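Side-chain contacts in porphyranase B (PDB 3JUU), which cleaves the sulfated red-algal polysaccharide porphyran at its (1->4) linkages, releasing mostly a sulfated disaccharide: residues A[40-45]-A[97-102]; A[65-68]-A[73-76]; A[214-219]-A[224-229]. One frame throughout, in Å; residues are numbered along the deposited sequence.

Interaction 1: A[40-45]-A[97-102]; sequences KKIDEK and GYVGSR. With SO4 (sulfate ion), chain E.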
loop_
_atom_site.group_PDB
_atom_site.type_symbol
_atom_site.label_atom_id
_atom_site.label_comp_id
_atom_site.label_asym_id
_atom_site.label_seq_id
_atom_site.Cartn_x
_atom_site.Cartn_y
_atom_site.Cartn_z
ATOM N N LYS A 40 -7.386 21.117 -1.560
ATOM C CA LYS A 40 -8.290 20.716 -2.649
ATOM C C LYS A 40 -7.639 19.842 -3.673
ATOM O O LYS A 40 -8.343 19.180 -4.434
ATOM C CB LYS A 40 -8.881 21.982 -3.326
ATOM C CG LYS A 40 -9.675 22.889 -2.312
ATOM C CD LYS A 40 -10.104 24.269 -2.863
ATOM C CE LYS A 40 -8.926 25.258 -3.116
ATOM N NZ LYS A 40 -8.086 25.590 -1.880
ATOM N N LYS A 41 -6.320 19.850 -3.763
ATOM C CA LYS A 41 -5.607 19.110 -4.834
ATOM C C LYS A 41 -4.360 18.411 -4.247
ATOM O O LYS A 41 -3.603 19.010 -3.488
ATOM C CB LYS A 41 -5.141 20.082 -5.901
ATOM C CG LYS A 41 -6.341 20.754 -6.673
ATOM C CD LYS A 41 -6.796 19.926 -7.875
ATOM C CE LYS A 41 -7.886 20.674 -8.704
ATOM N NZ LYS A 41 -9.302 20.364 -8.232
ATOM N N ILE A 42 -4.163 17.148 -4.607
ATOM C CA ILE A 42 -3.006 16.423 -4.096
ATOM C C ILE A 42 -1.729 17.137 -4.511
ATOM O O ILE A 42 -1.614 17.669 -5.620
ATOM C CB ILE A 42 -3.004 14.897 -4.532
ATOM C CG1 ILE A 42 -1.892 14.121 -3.799
ATOM C CG2 ILE A 42 -2.934 14.719 -6.090
ATOM C CD1 ILE A 42 -2.022 12.557 -3.991
ATOM N N ASP A 43 -0.742 17.124 -3.624
ATOM C CA ASP A 43 0.535 17.771 -3.885
ATOM C C ASP A 43 1.371 16.901 -4.796
ATOM O O ASP A 43 1.900 15.862 -4.369
ATOM C CB ASP A 43 1.222 17.980 -2.498
ATOM C CG ASP A 43 2.616 18.531 -2.592
ATOM O OD1 ASP A 43 3.096 18.848 -3.684
ATOM O OD2 ASP A 43 3.235 18.670 -1.521
ATOM N N GLU A 44 1.488 17.306 -6.071
ATOM C CA GLU A 44 2.216 16.512 -7.032
ATOM C C GLU A 44 3.700 16.757 -7.031
ATOM O O GLU A 44 4.401 16.139 -7.804
ATOM C CB GLU A 44 1.602 16.633 -8.429
ATOM C CG GLU A 44 0.237 15.920 -8.516
ATOM C CD GLU A 44 -0.348 15.946 -9.912
ATOM O OE1 GLU A 44 -1.361 16.665 -10.073
ATOM O OE2 GLU A 44 0.167 15.309 -10.838
ATOM N N LYS A 45 4.191 17.639 -6.147
ATOM C CA LYS A 45 5.645 17.658 -5.956
ATOM C C LYS A 45 6.021 16.531 -4.950
ATOM O O LYS A 45 7.144 16.119 -4.911
ATOM C CB LYS A 45 6.146 18.995 -5.369
ATOM C CG LYS A 45 5.933 20.255 -6.322
ATOM C CD LYS A 45 7.079 20.489 -7.338
ATOM C CE LYS A 45 7.159 19.481 -8.557
ATOM N NZ LYS A 45 6.653 19.956 -9.906
ATOM N N GLY A 97 -6.422 3.695 -9.277
ATOM C CA GLY A 97 -5.599 4.865 -9.104
ATOM C C GLY A 97 -4.311 4.460 -8.417
ATOM O O GLY A 97 -4.223 3.393 -7.744
ATOM N N TYR A 98 -3.321 5.338 -8.583
ATOM C CA TYR A 98 -1.944 5.035 -8.121
ATOM C C TYR A 98 -1.440 6.305 -7.523
ATOM O O TYR A 98 -1.617 7.419 -8.131
ATOM C CB TYR A 98 -1.101 4.590 -9.314
ATOM C CG TYR A 98 0.436 4.553 -9.090
ATOM C CD1 TYR A 98 1.097 3.358 -8.984
ATOM C CD2 TYR A 98 1.182 5.761 -8.933
ATOM C CE1 TYR A 98 2.486 3.300 -8.800
ATOM C CE2 TYR A 98 2.579 5.712 -8.747
ATOM C CZ TYR A 98 3.195 4.466 -8.713
ATOM O OH TYR A 98 4.526 4.352 -8.591
ATOM N N VAL A 99 -0.887 6.196 -6.317
ATOM C CA VAL A 99 -0.233 7.362 -5.727
ATOM C C VAL A 99 1.110 6.841 -5.178
ATOM O O VAL A 99 1.082 5.950 -4.310
ATOM C CB VAL A 99 -1.074 7.943 -4.545
ATOM C CG1 VAL A 99 -0.358 9.256 -3.985
ATOM C CG2 VAL A 99 -2.529 8.268 -4.955
ATOM N N GLY A 100 2.241 7.335 -5.689
ATOM C CA GLY A 100 3.551 6.924 -5.223
ATOM C C GLY A 100 4.378 8.104 -4.708
ATOM O O GLY A 100 4.308 9.241 -5.256
ATOM N N SER A 101 5.119 7.876 -3.616
ATOM C CA SER A 101 5.997 8.991 -3.090
ATOM C C SER A 101 7.137 9.254 -4.040
ATOM O O SER A 101 7.804 8.320 -4.512
ATOM C CB SER A 101 6.495 8.703 -1.630
ATOM O OG SER A 101 7.423 7.607 -1.607
ATOM N N ARG A 102 7.372 10.522 -4.385
ATOM C CA ARG A 102 8.512 10.784 -5.267
ATOM C C ARG A 102 9.824 10.754 -4.432
ATOM O O ARG A 102 10.889 10.580 -5.014
ATOM C CB ARG A 102 8.362 12.171 -5.892
ATOM C CG ARG A 102 7.171 12.268 -6.785
ATOM C CD ARG A 102 7.169 13.683 -7.463
ATOM N NE ARG A 102 5.938 13.841 -8.229
ATOM C CZ ARG A 102 5.816 13.508 -9.526
ATOM N NH1 ARG A 102 6.825 12.941 -10.203
ATOM N NH2 ARG A 102 4.662 13.713 -10.147
HETATM S S SO4 E . -4.896 23.394 -2.241
HETATM O O1 SO4 E . -5.937 23.795 -1.261
HETATM O O2 SO4 E . -4.948 24.271 -3.404
HETATM O O3 SO4 E . -3.554 23.390 -1.639
HETATM O O4 SO4 E . -5.164 22.051 -2.757
#
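Two touches, Ile-42 against Val-99 and the Arg-102 side chain against the carbonyls of Glu-44 and Lys-45, join the irregular loop 40-45 to segment 97-102, which lies on strand 90-101 and runs on into Arg-102, in the jelly-roll beta-sandwich of this family 16 glycoside hydrolase. The loop begins at Lys-40, where it binds a sulfate ion, probably from the crystallisation liquor: the backbone N of Lys-40 and the backbone N of Lys-41 each reach sulfate O4 at 2.7 Å. The Lys-40 side chain, bent in its last two torsions, curls back so that its NZ meets sulfate O1 at 2.9 Å, giving the anion both amides and a positive charge. Next, Ile-42 turns inward. Its CG1 stands opposite the backbone N (chi1 -171°) and the chain runs on extended, which carries CD1 to within 3.7 Å of Val-99 CG1, the two side chains meeting tip to tip. Trp-47, Ile-49, Ile-67 and Leu-69 also touch Ile-42, widening this apolar cluster. Asp-43 then makes an Asx turn: its OD1 accepts from Lys-45 N at 3.0 Å, met from above the carboxylate plane, and a weak bond from Lys-46 N adds to it. Within this turn the carbonyl of Glu-44 faces Arg-102, whose chain is extended from CG to NE. Arg-102 NE donates weakly to Glu-44 O at 2.8 Å, bent to 129°, and also weakly to Trp-47 O. The Glu-44 carboxylate does not touch the guanidinium, its OE2 staying 4.8 Å from Arg-102 NH2, yet at that range it may still stabilise the charge. Lys-45 closes the segment with its backbone rather than its side chain, its O lying 3.5 Å from Arg-102 CD.

Interaction 2: A[65-68]-A[73-76]; sequences ENIS and SLQI
Ser-68 and Gln-75 form a hydrogen-bonded pair of this antiparallel beta hairpin, and their backbone groups satisfy each other: Ser-68 N gives to Gln-75 O at 2.9 Å and nearly straight (166°), while Gln-75 N gives to Ser-68 O at 2.7 Å. A third bond joins their side chains on one face of the sheet, where Ser-68 OG donates to Gln-75 OE1 at 3.0 Å, in the carbonyl plane and on a lone pair. The Gln-75 chain, extended beyond CG, lays its amide alongside the serine to take that proton. Gln-75 O also receives a CA-H contact from Ile-67, and Asn-66 O one from Ile-76 CA. The Asn-66 ND2 is satisfied elsewhere, giving to Gly-96 O and Thr-79 OG1; Ser-73 OG bonds Asn-70 O across the turn. On the other face Ile-67 spans two neighbours: CG2 meets Leu-74 CD1 at 3.6 Å, and CD1 lies beside Ile-76 CG2 at 3.9 Å, those two isoleucines pointing the same way. Ile-42 and Ile-49 from loops pack on Ile-67, and strand 264-276 pairs with strand 73-87, bonding Leu-74 to Tyr-267 and Ile-76 to Thr-265.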
loop_
_atom_site.group_PDB
_atom_site.type_symbol
_atom_site.label_atom_id
_atom_site.label_comp_id
_atom_site.label_asym_id
_atom_site.label_seq_id
_atom_site.Cartn_x
_atom_site.Cartn_y
_atom_site.Cartn_z
ATOM N N GLU A 65 -7.349 11.121 -12.759
ATOM C CA GLU A 65 -8.663 11.735 -12.439
ATOM C C GLU A 65 -9.374 11.026 -11.304
ATOM O O GLU A 65 -10.364 11.538 -10.768
ATOM C CB GLU A 65 -9.661 11.672 -13.648
ATOM C CG GLU A 65 -9.117 12.052 -15.047
ATOM C CD GLU A 65 -8.386 10.887 -15.830
ATOM O OE1 GLU A 65 -9.048 10.225 -16.754
ATOM O OE2 GLU A 65 -7.162 10.659 -15.556
ATOM N N ASN A 66 -8.994 9.773 -11.016
ATOM C CA ASN A 66 -9.616 9.081 -9.866
ATOM C C ASN A 66 -8.999 9.355 -8.504
ATOM O O ASN A 66 -9.483 8.775 -7.488
ATOM C CB ASN A 66 -9.593 7.553 -10.085
ATOM C CG ASN A 66 -10.642 7.115 -11.103
ATOM O OD1 ASN A 66 -11.447 7.917 -11.559
ATOM N ND2 ASN A 66 -10.632 5.869 -11.473
ATOM N N ILE A 67 -8.017 10.254 -8.469
ATOM C CA ILE A 67 -7.390 10.742 -7.226
ATOM C C ILE A 67 -8.077 12.102 -6.857
ATOM O O ILE A 67 -8.165 13.014 -7.721
ATOM C CB ILE A 67 -5.868 11.009 -7.386
ATOM C CG1 ILE A 67 -5.025 9.808 -7.949
ATOM C CG2 ILE A 67 -5.275 11.523 -6.040
ATOM C CD1 ILE A 67 -5.411 8.467 -7.398
ATOM N N SER A 68 -8.595 12.245 -5.653
ATOM C CA SER A 68 -9.139 13.548 -5.217
ATOM C C SER A 68 -8.786 13.722 -3.735
ATOM O O SER A 68 -8.449 12.712 -3.019
ATOM C CB SER A 68 -10.670 13.662 -5.391
ATOM O OG SER A 68 -11.367 12.648 -4.708
ATOM N N SER A 73 -8.566 14.324 3.559
ATOM C CA SER A 73 -8.299 12.904 3.246
ATOM C C SER A 73 -7.981 12.753 1.760
ATOM O O SER A 73 -8.425 13.588 0.877
ATOM C CB SER A 73 -9.512 12.043 3.640
ATOM O OG SER A 73 -10.568 12.253 2.688
ATOM N N LEU A 74 -7.224 11.703 1.452
ATOM C CA LEU A 74 -6.976 11.291 0.073
ATOM C C LEU A 74 -8.054 10.290 -0.333
ATOM O O LEU A 74 -8.361 9.386 0.480
ATOM C CB LEU A 74 -5.628 10.592 0.029
ATOM C CG LEU A 74 -5.311 9.844 -1.258
ATOM C CD1 LEU A 74 -5.176 10.723 -2.487
ATOM C CD2 LEU A 74 -3.945 9.049 -1.027
ATOM N N GLN A 75 -8.619 10.409 -1.550
ATOM C CA GLN A 75 -9.706 9.547 -2.000
ATOM C C GLN A 75 -9.207 8.947 -3.297
ATOM O O GLN A 75 -8.759 9.688 -4.204
ATOM C CB GLN A 75 -10.997 10.351 -2.248
ATOM C CG GLN A 75 -11.448 11.040 -0.919
ATOM C CD GLN A 75 -12.698 11.800 -1.111
ATOM O OE1 GLN A 75 -12.859 12.527 -2.120
ATOM N NE2 GLN A 75 -13.646 11.575 -0.241
ATOM N N ILE A 76 -9.190 7.592 -3.367
ATOM C CA ILE A 76 -8.877 6.903 -4.637
ATOM C C ILE A 76 -10.146 6.139 -4.997
ATOM O O ILE A 76 -10.575 5.222 -4.287
ATOM C CB ILE A 76 -7.652 5.931 -4.512
ATOM C CG1 ILE A 76 -6.445 6.673 -3.882
ATOM C CG2 ILE A 76 -7.327 5.347 -5.940
ATOM C CD1 ILE A 76 -5.152 5.732 -3.865
#

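Interaction 3: A[214-219]-A[224-229]; sequences IIFFLD and SKVTPP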
loop_
_atom_site.group_PDB
_atom_site.type_symbol
_atom_site.label_atom_id
_atom_site.label_comp_id
_atom_site.label_asym_id
_atom_site.label_seq_id
_atom_site.Cartn_x
_atom_site.Cartn_y
_atom_site.Cartn_z
ATOM N N ILE A 214 11.097 -6.706 10.377
ATOM C CA ILE A 214 9.988 -5.880 9.896
ATOM C C ILE A 214 8.892 -6.174 10.901
ATOM O O ILE A 214 8.575 -7.328 11.088
ATOM C CB ILE A 214 9.567 -6.349 8.475
ATOM C CG1 ILE A 214 10.761 -6.339 7.455
ATOM C CG2 ILE A 214 8.296 -5.590 7.995
ATOM C CD1 ILE A 214 11.275 -5.005 7.077
ATOM N N ILE A 215 8.284 -5.155 11.501
ATOM C CA ILE A 215 7.304 -5.370 12.545
ATOM C C ILE A 215 6.020 -4.658 12.190
ATOM O O ILE A 215 6.034 -3.477 11.971
ATOM C CB ILE A 215 7.827 -4.835 13.926
ATOM C CG1 ILE A 215 9.062 -5.650 14.319
ATOM C CG2 ILE A 215 6.763 -5.033 15.004
ATOM C CD1 ILE A 215 10.314 -4.976 14.073
ATOM N N PHE A 216 4.938 -5.408 12.122
ATOM C CA PHE A 216 3.652 -4.817 11.624
ATOM C C PHE A 216 2.754 -4.435 12.786
ATOM O O PHE A 216 2.689 -5.170 13.788
ATOM C CB PHE A 216 2.912 -5.846 10.733
ATOM C CG PHE A 216 3.617 -6.084 9.418
ATOM C CD1 PHE A 216 3.564 -5.103 8.414
ATOM C CD2 PHE A 216 4.319 -7.274 9.201
ATOM C CE1 PHE A 216 4.295 -5.274 7.231
ATOM C CE2 PHE A 216 4.984 -7.510 7.973
ATOM C CZ PHE A 216 4.936 -6.497 6.991
ATOM N N PHE A 217 2.020 -3.313 12.652
ATOM C CA PHE A 217 1.093 -2.833 13.706
ATOM C C PHE A 217 -0.258 -2.590 13.090
ATOM O O PHE A 217 -0.389 -2.114 11.917
ATOM C CB PHE A 217 1.570 -1.453 14.193
ATOM C CG PHE A 217 2.750 -1.550 15.106
ATOM C CD1 PHE A 217 2.559 -1.419 16.467
ATOM C CD2 PHE A 217 4.061 -1.839 14.565
ATOM C CE1 PHE A 217 3.636 -1.549 17.357
ATOM C CE2 PHE A 217 5.168 -1.913 15.459
ATOM C CZ PHE A 217 4.903 -1.807 16.848
ATOM N N LEU A 218 -1.268 -2.844 13.889
ATOM C CA LEU A 218 -2.697 -2.584 13.524
ATOM C C LEU A 218 -3.361 -1.823 14.632
ATOM O O LEU A 218 -3.323 -2.268 15.798
ATOM C CB LEU A 218 -3.465 -3.917 13.254
ATOM C CG LEU A 218 -4.958 -3.796 13.003
ATOM C CD1 LEU A 218 -5.220 -2.833 11.726
ATOM C CD2 LEU A 218 -5.645 -5.209 12.928
ATOM N N ASP A 219 -3.893 -0.623 14.303
ATOM C CA ASP A 219 -4.631 0.232 15.282
ATOM C C ASP A 219 -3.764 0.441 16.533
ATOM O O ASP A 219 -4.252 0.319 17.660
ATOM C CB ASP A 219 -5.963 -0.410 15.617
ATOM C CG ASP A 219 -6.836 -0.538 14.372
ATOM O OD1 ASP A 219 -6.719 0.416 13.551
ATOM O OD2 ASP A 219 -7.587 -1.530 14.280
ATOM N N SER A 224 2.906 -8.602 14.636
ATOM C CA SER A 224 3.809 -9.633 14.158
ATOM C C SER A 224 5.176 -9.065 13.844
ATOM O O SER A 224 5.365 -7.838 13.657
ATOM C CB SER A 224 3.220 -10.277 12.880
ATOM O OG SER A 224 3.232 -9.304 11.846
ATOM N N LYS A 225 6.162 -9.971 13.771
ATOM C CA LYS A 225 7.466 -9.606 13.384
ATOM C C LYS A 225 7.792 -10.571 12.247
ATOM O O LYS A 225 7.522 -11.822 12.300
ATOM C CB LYS A 225 8.454 -9.773 14.564
ATOM C CG LYS A 225 9.890 -9.489 14.144
ATOM C CD LYS A 225 10.938 -9.607 15.281
ATOM C CE LYS A 225 11.867 -8.354 15.222
ATOM N NZ LYS A 225 13.294 -8.531 15.678
ATOM N N VAL A 226 8.363 -10.024 11.185
ATOM C CA VAL A 226 8.681 -10.881 10.053
ATOM C C VAL A 226 10.146 -10.695 9.653
ATOM O O VAL A 226 10.625 -9.571 9.583
ATOM C CB VAL A 226 7.690 -10.519 8.885
ATOM C CG1 VAL A 226 8.125 -11.226 7.654
ATOM C CG2 VAL A 226 6.267 -11.043 9.244
ATOM N N THR A 227 10.886 -11.782 9.353
ATOM C CA THR A 227 12.162 -11.640 8.762
ATOM C C THR A 227 11.914 -11.685 7.273
ATOM O O THR A 227 11.414 -12.666 6.766
ATOM C CB THR A 227 13.063 -12.852 9.159
ATOM O OG1 THR A 227 13.256 -12.775 10.592
ATOM C CG2 THR A 227 14.405 -12.781 8.466
ATOM N N PRO A 228 12.319 -10.639 6.554
ATOM C CA PRO A 228 12.059 -10.700 5.124
ATOM C C PRO A 228 12.913 -11.739 4.424
ATOM O O PRO A 228 13.994 -12.149 4.957
ATOM C CB PRO A 228 12.371 -9.232 4.678
ATOM C CG PRO A 228 13.459 -8.757 5.562
ATOM C CD PRO A 228 13.062 -9.421 6.953
ATOM N N PRO A 229 12.511 -12.146 3.204
ATOM C CA PRO A 229 13.234 -13.217 2.460
ATOM C C PRO A 229 14.645 -12.828 2.008
ATOM O O PRO A 229 15.460 -13.730 1.799
ATOM C CB PRO A 229 12.302 -13.558 1.289
ATOM C CG PRO A 229 11.295 -12.469 1.267
ATOM C CD PRO A 229 11.350 -11.618 2.465
#
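Ile-214 O accepts the shortest polar bond here, from Val-226 N at 2.7 Å, almost straight at 168° and nearly along the C=O axis; the same oxygen also takes a CA-H contact from Lys-225. Ile-214 N returns a bond to Val-226 O at 3.0 Å. Two residues along this antiparallel beta hairpin, Phe-216 N gives to Ser-224 O at 2.9 Å, with the donor tilted out of the carbonyl plane. Between these two hydrogen-bonded pairs sits the non-hydrogen-bonded pair of Ile-215 and Lys-225, on the opposite face of the sheet from the phenylalanine. There the aliphatic part of the lysine slants across the isoleucine, Lys-225 CE resting 3.9 Å from Ile-215 CD1, while its NZ goes on to a salt bridge with Glu-213. With the isoleucine CG1 beside the backbone N (chi1 -64°), CG2 falls anti to that N and comes within 3.4 Å of Ser-224 O. An alanine here is likely to leave the lysine methylenes without the CG1 and CD1 carbons they lie against, giving that chain more freedom to shift. On the other face the Phe-216 ring is met at its edge, near its plane, by two groups: Ser-224 OG stands 3.5 Å from CD2, and Val-226 CG2 lies 4.0 Å from CE2. Further along, Ile-214 CG1 packs on Pro-228 CD. Leu-144 lies against both Ile-214 and Phe-216, so this face is turned toward strand 141-150, which carries the probable nucleophile Glu-143 and proton donor Glu-148. The polar work is thus done by backbone amides and carbonyls, and the side chains across the hairpin add mainly apolar contact, with the one lysine charge answered outside it.

Along the chain, interaction 2 falls between the two segments of interaction 1, and interaction 3 follows both. The first two have centres about 9 Å apart and share neighbouring strands, 73-87 and 90-101: Val-99 CG2 packs on Ile-67 CD1 and on Ile-76 CD1, both at 3.8 Å, so the loop, the hairpin and strand 90-101 form one continuous apolar patch. Interaction 3 lies on the other side of the chain's centre, about 26 and 28 Å from them between centres. The contacts therefore lie in separate parts of the beta-sandwich, two with side chains about 9 to 12 Å from the probable substrate-binding residues Trp-54 and Glu-243, the third about 9 to 10 Å, between side chains, from the probable catalytic residues Glu-148 and Glu-143.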